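Local coordinates for protein laccase (Botrytis aclada, PDB 3SQR) that oxidises phenolic compounds such as hydroquinones at the expense of dioxygen, which it reduces to water at copper centres, and probably takes part in lignin breakdown, at residues N107-V112 with T154-V159; F253-V258 with G345-D350; G386-D391 with E447-V452. All coordinates share one frame; numbering follows the deposited sequence.

Interaction 1: N107-V112 with T154-V159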
loop_
_atom_site.group_PDB
_atom_site.type_symbol
_atom_site.label_atom_id
_atom_site.label_comp_id
_atom_site.label_asym_id
_atom_site.label_seq_id
_atom_site.Cartn_x
_atom_site.Cartn_y
_atom_site.Cartn_z
ATOM N N ASN A 107 -18.532 -0.275 10.572
ATOM C CA ASN A 107 -17.558 0.079 11.623
ATOM C C ASN A 107 -16.797 -1.161 11.889
ATOM O O ASN A 107 -17.420 -2.184 12.107
ATOM C CB ASN A 107 -18.298 0.600 12.848
ATOM C CG ASN A 107 -18.975 1.922 12.557
ATOM O OD1 ASN A 107 -18.346 2.854 12.121
ATOM N ND2 ASN A 107 -20.290 1.998 12.777
ATOM N N LEU A 108 -15.460 -1.064 11.838
ATOM C CA LEU A 108 -14.555 -2.163 12.096
ATOM C C LEU A 108 -14.010 -2.008 13.504
ATOM O O LEU A 108 -13.606 -0.918 13.897
ATOM C CB LEU A 108 -13.425 -2.208 11.086
ATOM C CG LEU A 108 -13.885 -2.204 9.619
ATOM C CD1 LEU A 108 -12.687 -2.550 8.683
ATOM C CD2 LEU A 108 -15.126 -3.099 9.351
ATOM N N ILE A 109 -13.978 -3.107 14.220
ATOM C CA ILE A 109 -13.267 -3.247 15.489
ATOM C C ILE A 109 -12.253 -4.359 15.295
ATOM O O ILE A 109 -12.649 -5.515 15.091
ATOM C CB ILE A 109 -14.240 -3.618 16.582
ATOM C CG1 ILE A 109 -15.319 -2.543 16.691
ATOM C CG2 ILE A 109 -13.484 -3.765 17.909
ATOM C CD1 ILE A 109 -16.393 -2.900 17.686
ATOM N N ILE A 110 -10.970 -4.023 15.308
ATOM C CA ILE A 110 -9.951 -5.011 15.019
ATOM C C ILE A 110 -8.989 -5.075 16.194
ATOM O O ILE A 110 -8.207 -4.191 16.398
ATOM C CB ILE A 110 -9.195 -4.717 13.759
ATOM C CG1 ILE A 110 -10.207 -4.443 12.613
ATOM C CG2 ILE A 110 -8.154 -5.861 13.484
ATOM C CD1 ILE A 110 -9.648 -3.734 11.395
ATOM N N HIS A 111 -9.128 -6.126 16.978
ATOM C CA HIS A 111 -8.268 -6.380 18.127
ATOM C C HIS A 111 -6.978 -6.976 17.681
ATOM O O HIS A 111 -6.979 -8.110 17.187
ATOM C CB HIS A 111 -8.920 -7.337 19.118
ATOM C CG HIS A 111 -10.335 -6.994 19.451
ATOM N ND1 HIS A 111 -10.663 -6.083 20.432
ATOM C CD2 HIS A 111 -11.507 -7.458 18.962
ATOM C CE1 HIS A 111 -11.979 -5.975 20.506
ATOM N NE2 HIS A 111 -12.519 -6.812 19.640
ATOM N N VAL A 112 -5.882 -6.220 17.812
ATOM C CA VAL A 112 -4.586 -6.648 17.320
ATOM C C VAL A 112 -3.718 -6.954 18.506
ATOM O O VAL A 112 -3.303 -6.042 19.236
ATOM C CB VAL A 112 -3.888 -5.629 16.444
ATOM C CG1 VAL A 112 -2.544 -6.152 15.991
ATOM C CG2 VAL A 112 -4.792 -5.354 15.155
ATOM N N THR A 154 -6.855 -2.323 20.162
ATOM C CA THR A 154 -8.101 -2.444 19.360
ATOM C C THR A 154 -8.260 -1.222 18.466
ATOM O O THR A 154 -8.543 -0.130 18.909
ATOM C CB THR A 154 -9.308 -2.649 20.258
ATOM O OG1 THR A 154 -9.086 -3.837 21.046
ATOM C CG2 THR A 154 -10.632 -2.797 19.389
ATOM N N TYR A 155 -8.140 -1.447 17.167
ATOM C CA TYR A 155 -8.332 -0.395 16.199
ATOM C C TYR A 155 -9.810 -0.305 15.895
ATOM O O TYR A 155 -10.478 -1.311 15.746
ATOM C CB TYR A 155 -7.530 -0.685 14.945
ATOM C CG TYR A 155 -6.007 -0.669 15.124
ATOM C CD1 TYR A 155 -5.292 -1.758 15.640
ATOM C CD2 TYR A 155 -5.284 0.441 14.783
ATOM C CE1 TYR A 155 -3.928 -1.745 15.765
ATOM C CE2 TYR A 155 -3.949 0.464 14.895
ATOM C CZ TYR A 155 -3.240 -0.600 15.394
ATOM O OH TYR A 155 -1.856 -0.532 15.468
ATOM N N LYS A 156 -10.303 0.915 15.869
ATOM C CA LYS A 156 -11.669 1.190 15.522
ATOM C C LYS A 156 -11.783 2.237 14.496
ATOM O O LYS A 156 -11.320 3.362 14.716
ATOM C CB LYS A 156 -12.432 1.600 16.809
ATOM C CG LYS A 156 -12.520 0.474 17.843
ATOM C CD LYS A 156 -13.423 0.941 19.048
ATOM C CE LYS A 156 -13.533 -0.120 20.158
ATOM N NZ LYS A 156 -14.837 0.075 20.977
ATOM N N PHE A 157 -12.494 1.962 13.374
ATOM C CA PHE A 157 -12.678 2.940 12.412
ATOM C C PHE A 157 -13.827 2.551 11.537
ATOM O O PHE A 157 -14.187 1.377 11.513
ATOM C CB PHE A 157 -11.432 3.230 11.570
ATOM C CG PHE A 157 -10.835 2.032 10.922
ATOM C CD1 PHE A 157 -9.896 1.276 11.585
ATOM C CD2 PHE A 157 -11.220 1.627 9.650
ATOM C CE1 PHE A 157 -9.293 0.171 10.995
ATOM C CE2 PHE A 157 -10.609 0.487 9.073
ATOM C CZ PHE A 157 -9.616 -0.216 9.766
ATOM N N GLN A 158 -14.450 3.555 10.969
ATOM C CA GLN A 158 -15.427 3.335 9.927
ATOM C C GLN A 158 -14.788 3.268 8.577
ATOM O O GLN A 158 -13.883 4.053 8.230
ATOM C CB GLN A 158 -16.514 4.434 9.904
ATOM C CG GLN A 158 -17.699 4.108 9.072
ATOM C CD GLN A 158 -18.812 5.115 9.248
ATOM O OE1 GLN A 158 -18.539 6.282 9.562
ATOM N NE2 GLN A 158 -20.083 4.683 9.007
ATOM N N VAL A 159 -15.371 2.432 7.692
ATOM C CA VAL A 159 -14.886 2.501 6.329
ATOM C C VAL A 159 -15.841 3.380 5.537
ATOM O O VAL A 159 -17.043 3.090 5.380
ATOM C CB VAL A 159 -14.681 1.127 5.666
ATOM C CG1 VAL A 159 -13.417 0.443 6.249
ATOM C CG2 VAL A 159 -15.954 0.173 5.837
#
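Leu108 and Ile110 pair with Phe157 and Tyr155 as the hydrogen-bonded pairs of an antiparallel ladder, the two strand axes running at 165°. Four backbone bonds hold it, the Leu108 N to Phe157 O bond being 2.8 Å long and nearly straight. Between them, CA-H groups of Ile109, Thr154 and Lys156 lean on carbonyl oxygens across the ladder.

The face carrying Leu108, Ile110, Tyr155 and Phe157 is apolar and buried. CG of Phe157 stands between its backbone N and carbonyl carbon (chi1 54°), and the end of the side chain comes nearer the 107-112 strand. Two methyls reach the far end of the ring: Leu108 CD1 lies 3.7 Å from Phe157 CE2, and Ile110 CD1 lies 3.9 Å from Phe157 CZ. Leu108 CB stands over one ring face. Val159 CG1 touches the same Leu108 methyl. Val112 CG2 meets Tyr155 CD1 at 3.7 Å. The Tyr155 hydroxyl is bonded beyond the strands to Gln144 and to the backbone N of Ile123.

The other face is more polar. His111 and Thr154 lie side by side, and His111 ND1 shares a 2.8 Å hydrogen bond with Thr154 OG1 at the ring edge. NE2 of the same ring bonds Glu69, so both ring nitrogens are engaged. Beside it, Ile109 CG2 and Thr154 CG2 are pressed to 3.4 Å, a tight methyl contact.

Strand 107-114 lies between 67-79 and the outermost 152-158, in one sheet of the first cupredoxin-like domain of a multicopper oxidase. Tyr155 packs edge-to-face with Trp125, near the probable type 2 copper ligand His124.

Interaction 2: F253-V258 with G345-D350. With NAG (2-acetamido-2-deoxy-beta-D-glucopyranose), chain C; SO4 (sulfate ion), chain M.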
loop_
_atom_site.group_PDB
_atom_site.type_symbol
_atom_site.label_atom_id
_atom_site.label_comp_id
_atom_site.label_asym_id
_atom_site.label_seq_id
_atom_site.Cartn_x
_atom_site.Cartn_y
_atom_site.Cartn_z
ATOM N N PHE A 253 0.637 -19.912 -8.681
ATOM C CA PHE A 253 -0.676 -19.361 -8.473
ATOM C C PHE A 253 -1.575 -19.812 -9.624
ATOM O O PHE A 253 -1.154 -19.827 -10.761
ATOM C CB PHE A 253 -0.643 -17.852 -8.539
ATOM C CG PHE A 253 -1.999 -17.207 -8.623
ATOM C CD1 PHE A 253 -2.868 -17.275 -7.534
ATOM C CD2 PHE A 253 -2.443 -16.574 -9.785
ATOM C CE1 PHE A 253 -4.111 -16.683 -7.561
ATOM C CE2 PHE A 253 -3.724 -15.979 -9.843
ATOM C CZ PHE A 253 -4.574 -16.050 -8.714
ATOM N N GLU A 254 -2.784 -20.180 -9.302
ATOM C CA GLU A 254 -3.724 -20.595 -10.346
ATOM C C GLU A 254 -5.031 -19.925 -10.148
ATOM O O GLU A 254 -5.494 -19.788 -8.988
ATOM C CB GLU A 254 -3.917 -22.108 -10.290
ATOM C CG GLU A 254 -4.694 -22.699 -11.463
ATOM C CD GLU A 254 -6.204 -22.657 -11.334
ATOM O OE1 GLU A 254 -6.706 -22.463 -10.203
ATOM O OE2 GLU A 254 -6.890 -22.821 -12.380
ATOM N N LEU A 255 -5.660 -19.581 -11.257
ATOM C CA LEU A 255 -6.914 -18.881 -11.315
ATOM C C LEU A 255 -7.728 -19.583 -12.428
ATOM O O LEU A 255 -7.192 -19.755 -13.504
ATOM C CB LEU A 255 -6.674 -17.421 -11.733
ATOM C CG LEU A 255 -7.927 -16.570 -11.895
ATOM C CD1 LEU A 255 -8.939 -16.636 -10.703
ATOM C CD2 LEU A 255 -7.585 -15.135 -12.314
ATOM N N THR A 256 -8.918 -20.017 -12.091
ATOM C CA THR A 256 -9.818 -20.702 -13.045
ATOM C C THR A 256 -10.894 -19.826 -13.560
ATOM O O THR A 256 -11.615 -19.184 -12.777
ATOM C CB THR A 256 -10.414 -21.905 -12.375
ATOM O OG1 THR A 256 -9.338 -22.759 -12.061
ATOM C CG2 THR A 256 -11.406 -22.622 -13.340
ATOM N N PHE A 257 -11.051 -19.784 -14.884
ATOM C CA PHE A 257 -12.088 -19.025 -15.489
ATOM C C PHE A 257 -13.103 -20.005 -16.138
ATOM O O PHE A 257 -12.721 -21.067 -16.678
ATOM C CB PHE A 257 -11.606 -18.116 -16.611
ATOM C CG PHE A 257 -11.038 -16.803 -16.196
ATOM C CD1 PHE A 257 -11.047 -16.362 -14.859
ATOM C CD2 PHE A 257 -10.450 -16.001 -17.141
ATOM C CE1 PHE A 257 -10.490 -15.127 -14.553
ATOM C CE2 PHE A 257 -9.886 -14.754 -16.818
ATOM C CZ PHE A 257 -9.930 -14.343 -15.520
ATOM N N VAL A 258 -14.357 -19.625 -16.013
ATOM C CA VAL A 258 -15.487 -20.188 -16.743
ATOM C C VAL A 258 -15.813 -19.297 -17.946
ATOM O O VAL A 258 -16.020 -18.093 -17.891
ATOM C CB VAL A 258 -16.738 -20.324 -15.841
ATOM C CG1 VAL A 258 -17.984 -20.774 -16.753
ATOM C CG2 VAL A 258 -16.503 -21.293 -14.707
ATOM N N GLY A 345 1.937 -16.690 -12.941
ATOM C CA GLY A 345 0.954 -17.662 -12.495
ATOM C C GLY A 345 0.249 -18.225 -13.721
ATOM O O GLY A 345 0.636 -17.933 -14.840
ATOM N N ILE A 346 -0.752 -19.031 -13.468
ATOM C CA ILE A 346 -1.480 -19.743 -14.501
ATOM C C ILE A 346 -2.953 -19.525 -14.386
ATOM O O ILE A 346 -3.580 -19.724 -13.305
ATOM C CB ILE A 346 -1.216 -21.296 -14.404
ATOM C CG1 ILE A 346 0.248 -21.609 -14.571
ATOM C CG2 ILE A 346 -2.038 -21.999 -15.440
ATOM C CD1 ILE A 346 0.602 -23.104 -14.310
ATOM N N LEU A 347 -3.541 -19.090 -15.512
ATOM C CA LEU A 347 -4.934 -19.012 -15.721
ATOM C C LEU A 347 -5.372 -20.273 -16.496
ATOM O O LEU A 347 -4.760 -20.565 -17.495
ATOM C CB LEU A 347 -5.240 -17.822 -16.592
ATOM C CG LEU A 347 -6.729 -17.654 -16.903
ATOM C CD1 LEU A 347 -7.486 -17.220 -15.670
ATOM C CD2 LEU A 347 -6.890 -16.635 -18.009
ATOM N N ARG A 348 -6.366 -20.970 -15.984
ATOM C CA ARG A 348 -6.935 -22.192 -16.636
ATOM C C ARG A 348 -8.396 -21.987 -16.900
ATOM O O ARG A 348 -9.150 -21.502 -16.040
ATOM C CB ARG A 348 -6.764 -23.382 -15.734
ATOM C CG ARG A 348 -5.331 -23.639 -15.329
ATOM C CD ARG A 348 -5.262 -25.016 -14.723
ATOM N NE ARG A 348 -3.982 -25.350 -14.179
ATOM C CZ ARG A 348 -2.901 -25.601 -14.904
ATOM N NH1 ARG A 348 -2.925 -25.545 -16.232
ATOM N NH2 ARG A 348 -1.787 -25.909 -14.288
ATOM N N TYR A 349 -8.844 -22.401 -18.088
ATOM C CA TYR A 349 -10.280 -22.472 -18.361
ATOM C C TYR A 349 -10.784 -23.846 -18.039
ATOM O O TYR A 349 -11.994 -24.079 -17.968
ATOM C CB TYR A 349 -10.554 -22.127 -19.820
ATOM C CG TYR A 349 -10.648 -20.652 -20.172
ATOM C CD1 TYR A 349 -9.516 -19.842 -20.170
ATOM C CD2 TYR A 349 -11.865 -20.060 -20.468
ATOM C CE1 TYR A 349 -9.594 -18.516 -20.490
ATOM C CE2 TYR A 349 -11.945 -18.710 -20.826
ATOM C CZ TYR A 349 -10.807 -17.953 -20.808
ATOM O OH TYR A 349 -10.811 -16.652 -21.149
ATOM N N ASP A 350 -9.865 -24.771 -17.869
ATOM C CA ASP A 350 -10.215 -26.094 -17.436
ATOM C C ASP A 350 -9.303 -26.426 -16.270
ATOM O O ASP A 350 -8.103 -26.668 -16.434
ATOM C CB ASP A 350 -10.029 -27.079 -18.602
ATOM C CG ASP A 350 -10.220 -28.530 -18.179
ATOM O OD1 ASP A 350 -10.584 -28.790 -17.008
ATOM O OD2 ASP A 350 -9.992 -29.421 -19.042
HETATM C C1 NAG C . -5.637 -14.948 -3.053
HETATM C C2 NAG C . -6.925 -15.473 -3.681
HETATM C C3 NAG C . -8.075 -15.010 -2.809
HETATM C C4 NAG C . -7.926 -15.485 -1.371
HETATM C C5 NAG C . -6.476 -15.226 -0.849
HETATM C C6 NAG C . -6.098 -16.230 0.211
HETATM C C7 NAG C . -7.569 -15.514 -6.013
HETATM C C8 NAG C . -7.889 -14.745 -7.284
HETATM N N2 NAG C . -7.188 -14.841 -4.937
HETATM O O3 NAG C . -9.322 -15.407 -3.330
HETATM O O4 NAG C . -8.865 -14.789 -0.530
HETATM O O5 NAG C . -5.482 -15.521 -1.798
HETATM O O6 NAG C . -4.960 -15.756 0.935
HETATM O O7 NAG C . -7.650 -16.744 -5.939
HETATM S S SO4 M . -3.329 -26.205 -10.552
HETATM O O1 SO4 M . -3.122 -27.590 -10.156
HETATM O O2 SO4 M . -3.165 -25.371 -9.355
HETATM O O3 SO4 M . -2.341 -25.794 -11.536
HETATM O O4 SO4 M . -4.687 -26.065 -11.103
#
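Phe253, Leu255 and Phe257 exchange backbone hydrogen bonds with Ile346 and Arg348 in a parallel ladder. It adds edge strand 254-256 to strand 344-348 in a sheet of the second cupredoxin-like domain. Of the four bonds, Phe257 N to Arg348 O is 2.8 Å, and CA-H groups such as that of Glu254 close on carbonyl oxygens between them.

Apolar and aromatic contacts fill the face of Leu255 and Leu347. Leu347 CG is anti to its backbone N (chi1 179°). Beyond it, Leu347 CD1 sits over the centre of the Phe257 ring, 3.4 Å from the centroid. Leu347 CD1 also lies 3.9 Å from Leu255 CG. Phe257 in turn presents its ring edge to the face of Tyr349, with the planes at 86°, and its CB stands over the centre of that ring. Tyr349 OH is bonded to His283 and the backbone N of Ala319. At the other end, the Phe253 ring edge abuts the acetamido group of an N-acetylglucosamine.

Polar groups gather on the opposite face. Glu254 is bent at chi2, and its OE2 lies 3.4 Å from Arg348 CB, against the aliphatic part of the chain. The charged ends are near but form no salt bridge, with Glu254 OE2 4.3 Å from Arg348 NE. NH1 of Arg348 bonds the carbonyl of Ala355. Ile346 CG2 covers one guanidinium face, while a sulfate ion, probably from the crystallisation liquor, lies at the guanidinium edge, where its O3 accepts from Arg348 NH2 at 2.8 Å and from NE at 3.1 Å.

Interaction 3: G386-D391 with E447-V452. With NAG (2-acetamido-2-deoxy-beta-D-glucopyranose), chain I.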
loop_
_atom_site.group_PDB
_atom_site.type_symbol
_atom_site.label_atom_id
_atom_site.label_comp_id
_atom_site.label_asym_id
_atom_site.label_seq_id
_atom_site.Cartn_x
_atom_site.Cartn_y
_atom_site.Cartn_z
ATOM N N GLY A 386 -8.672 26.357 -4.639
ATOM C CA GLY A 386 -7.541 27.225 -4.323
ATOM C C GLY A 386 -6.553 26.586 -3.380
ATOM O O GLY A 386 -6.933 25.976 -2.384
ATOM N N TYR A 387 -5.261 26.752 -3.647
ATOM C CA TYR A 387 -4.273 26.075 -2.843
ATOM C C TYR A 387 -3.063 26.877 -2.371
ATOM O O TYR A 387 -2.720 27.960 -2.923
ATOM C CB TYR A 387 -3.826 24.817 -3.624
ATOM C CG TYR A 387 -3.051 25.099 -4.876
ATOM C CD1 TYR A 387 -1.689 25.379 -4.842
ATOM C CD2 TYR A 387 -3.690 25.089 -6.119
ATOM C CE1 TYR A 387 -0.973 25.637 -6.030
ATOM C CE2 TYR A 387 -3.013 25.338 -7.290
ATOM C CZ TYR A 387 -1.655 25.624 -7.262
ATOM O OH TYR A 387 -1.011 25.878 -8.473
ATOM N N SER A 388 -2.395 26.371 -1.343
ATOM C CA SER A 388 -1.042 26.790 -1.025
ATOM C C SER A 388 -0.101 25.677 -1.514
ATOM O O SER A 388 -0.489 24.509 -1.502
ATOM C CB SER A 388 -0.840 27.003 0.460
ATOM O OG SER A 388 -0.710 25.770 1.139
ATOM N N LEU A 389 1.064 26.068 -2.010
ATOM C CA LEU A 389 2.015 25.118 -2.561
ATOM C C LEU A 389 3.143 24.851 -1.583
ATOM O O LEU A 389 3.769 25.751 -1.036
ATOM C CB LEU A 389 2.554 25.637 -3.883
ATOM C CG LEU A 389 3.307 24.519 -4.637
ATOM C CD1 LEU A 389 3.041 24.554 -6.125
ATOM C CD2 LEU A 389 4.760 24.547 -4.260
ATOM N N VAL A 390 3.429 23.590 -1.329
ATOM C CA VAL A 390 4.539 23.245 -0.486
ATOM C C VAL A 390 5.478 22.445 -1.359
ATOM O O VAL A 390 5.045 21.544 -2.040
ATOM C CB VAL A 390 4.106 22.405 0.716
ATOM C CG1 VAL A 390 5.288 21.754 1.390
ATOM C CG2 VAL A 390 3.300 23.278 1.727
ATOM N N ASP A 391 6.761 22.779 -1.315
ATOM C CA ASP A 391 7.732 22.127 -2.179
ATOM C C ASP A 391 8.752 21.456 -1.299
ATOM O O ASP A 391 9.278 22.036 -0.335
ATOM C CB ASP A 391 8.434 23.123 -3.147
ATOM C CG ASP A 391 9.616 22.452 -3.914
ATOM O OD1 ASP A 391 9.332 21.746 -4.872
ATOM O OD2 ASP A 391 10.791 22.597 -3.510
ATOM N N GLU A 447 -8.013 26.275 0.988
ATOM C CA GLU A 447 -8.403 25.089 1.750
ATOM C C GLU A 447 -7.672 23.864 1.214
ATOM O O GLU A 447 -7.837 22.800 1.762
ATOM C CB GLU A 447 -9.901 24.825 1.597
ATOM C CG GLU A 447 -10.822 26.032 1.913
ATOM C CD GLU A 447 -12.292 25.657 1.898
ATOM O OE1 GLU A 447 -12.716 24.967 0.927
ATOM O OE2 GLU A 447 -13.008 26.051 2.868
ATOM N N TRP A 448 -6.979 24.030 0.092
ATOM C CA TRP A 448 -6.205 22.946 -0.527
ATOM C C TRP A 448 -4.734 23.174 -0.373
ATOM O O TRP A 448 -4.254 24.330 -0.218
ATOM C CB TRP A 448 -6.536 22.823 -1.997
ATOM C CG TRP A 448 -7.871 22.384 -2.247
ATOM C CD1 TRP A 448 -9.008 23.126 -2.153
ATOM C CD2 TRP A 448 -8.271 21.074 -2.688
ATOM N NE1 TRP A 448 -10.092 22.363 -2.492
ATOM C CE2 TRP A 448 -9.676 21.085 -2.780
ATOM C CE3 TRP A 448 -7.594 19.898 -2.956
ATOM C CZ2 TRP A 448 -10.405 19.982 -3.196
ATOM C CZ3 TRP A 448 -8.313 18.797 -3.357
ATOM C CH2 TRP A 448 -9.708 18.842 -3.473
ATOM N N VAL A 449 -3.999 22.059 -0.374
ATOM C CA VAL A 449 -2.564 22.084 -0.485
ATOM C C VAL A 449 -2.142 21.328 -1.734
ATOM O O VAL A 449 -2.740 20.302 -2.028
ATOM C CB VAL A 449 -1.853 21.514 0.757
ATOM C CG1 VAL A 449 -2.322 20.106 1.098
ATOM C CG2 VAL A 449 -0.352 21.517 0.517
ATOM N N VAL A 450 -1.210 21.902 -2.499
ATOM C CA VAL A 450 -0.469 21.157 -3.535
ATOM C C VAL A 450 0.917 20.917 -2.958
ATOM O O VAL A 450 1.643 21.833 -2.517
ATOM C CB VAL A 450 -0.380 21.838 -4.868
ATOM C CG1 VAL A 450 0.657 21.094 -5.792
ATOM C CG2 VAL A 450 -1.715 21.897 -5.529
ATOM N N TYR A 451 1.254 19.639 -2.857
ATOM C CA TYR A 451 2.510 19.228 -2.316
ATOM C C TYR A 451 3.309 18.715 -3.491
ATOM O O TYR A 451 2.871 17.807 -4.231
ATOM C CB TYR A 451 2.331 18.111 -1.279
ATOM C CG TYR A 451 3.608 17.580 -0.737
ATOM C CD1 TYR A 451 4.377 18.310 0.151
ATOM C CD2 TYR A 451 4.056 16.302 -1.083
ATOM C CE1 TYR A 451 5.530 17.801 0.670
ATOM C CE2 TYR A 451 5.228 15.808 -0.574
ATOM C CZ TYR A 451 5.960 16.551 0.306
ATOM O OH TYR A 451 7.137 16.033 0.809
ATOM N N VAL A 452 4.451 19.347 -3.718
ATOM C CA VAL A 452 5.323 18.973 -4.831
ATOM C C VAL A 452 6.539 18.312 -4.212
ATOM O O VAL A 452 7.225 18.889 -3.422
ATOM C CB VAL A 452 5.798 20.205 -5.704
ATOM C CG1 VAL A 452 6.774 19.711 -6.797
ATOM C CG2 VAL A 452 4.633 20.874 -6.427
HETATM C C1 NAG I . 12.497 22.841 0.661
HETATM C C2 NAG I . 11.496 23.923 1.042
HETATM C C3 NAG I . 11.164 24.744 -0.195
HETATM C C4 NAG I . 12.428 25.277 -0.839
HETATM C C5 NAG I . 13.302 24.080 -1.217
HETATM C C6 NAG I . 14.594 24.520 -1.927
HETATM C C7 NAG I . 9.925 23.513 2.913
HETATM C C8 NAG I . 8.596 22.965 3.376
HETATM N N2 NAG I . 10.233 23.411 1.630
HETATM O O3 NAG I . 10.347 25.794 0.241
HETATM O O4 NAG I . 12.077 25.968 -2.018
HETATM O O5 NAG I . 13.619 23.443 0.011
HETATM O O6 NAG I . 15.285 25.361 -1.028
HETATM O O7 NAG I . 10.669 24.026 3.741
HETATM O O HOH W 1 -9.534 26.656 -1.534
#
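Tyr387 packs its side chain against Trp448 and Val450 on the parallel strand beside it. Tyr387 CB lies 3.7 Å from Trp448 CB and also touches the carbonyl oxygen of Trp448. CG stands between the backbone N and the carbonyl carbon (chi1 68°). Tyr387 CG and CD1 are each 3.5 Å from Val450 CG2, and CD1 also meets Val450 CB. Tyr387 CD2 and CE1 each lie 3.8 Å from Val450 CG2, CE2 and CZ a little farther out. Val450 CG2 thus sits over the ring centre in a CH-pi contact, 14° off the normal. Phe491, from a loop, also packs on Tyr387, Leu389 and Val450. On this same face, Leu389 CD1 touches Val452 CG2 at 4.0 Å.

The backbones are joined by five hydrogen bonds, from Trp448 N to Gly386 O at one end to Val452 N to Val390 O at the other. Strands 387-398 and 448-455 are parallel neighbours in a six-stranded sheet of the third cupredoxin-like domain. A water at the Gly386 end donates to Gly386 O and accepts from Glu447 N, bridging the segments where the ladder begins.

On the other face, Val390 CG1 lies at the edge of the Tyr451 ring, 3.8 Å from Tyr451 CD1. The Tyr451 hydroxyl bonds Glu392, and its ring meets Phe540 edge-to-face. Beyond the ladder's last bond, Asp391 O accepts a 2.6 Å hydrogen bond from N2 of an N-acetylglucosamine attached to the protein.

Overall arrangement
Each contact joins two neighbouring strands, and the three follow one another along the chain without touching. Interaction 1 is antiparallel; interactions 2 and 3 are parallel. Interaction 2 is buried for the most part, although its polar face takes up a sulfate. Interactions 1 and 3 are only partly buried. Interactions 2 and 3 lie on opposite sides of the chain's centre, about 46 Å apart between centres. Methyl groups over aromatic ring centres mark both parallel contacts, whereas interaction 1 adds a histidine-threonine hydrogen bond. Tyrosines bring interactions 1 and 3 nearest to copper ligands; interaction 2 lies away from the copper sites. Sugars touch interactions 2 and 3 directly.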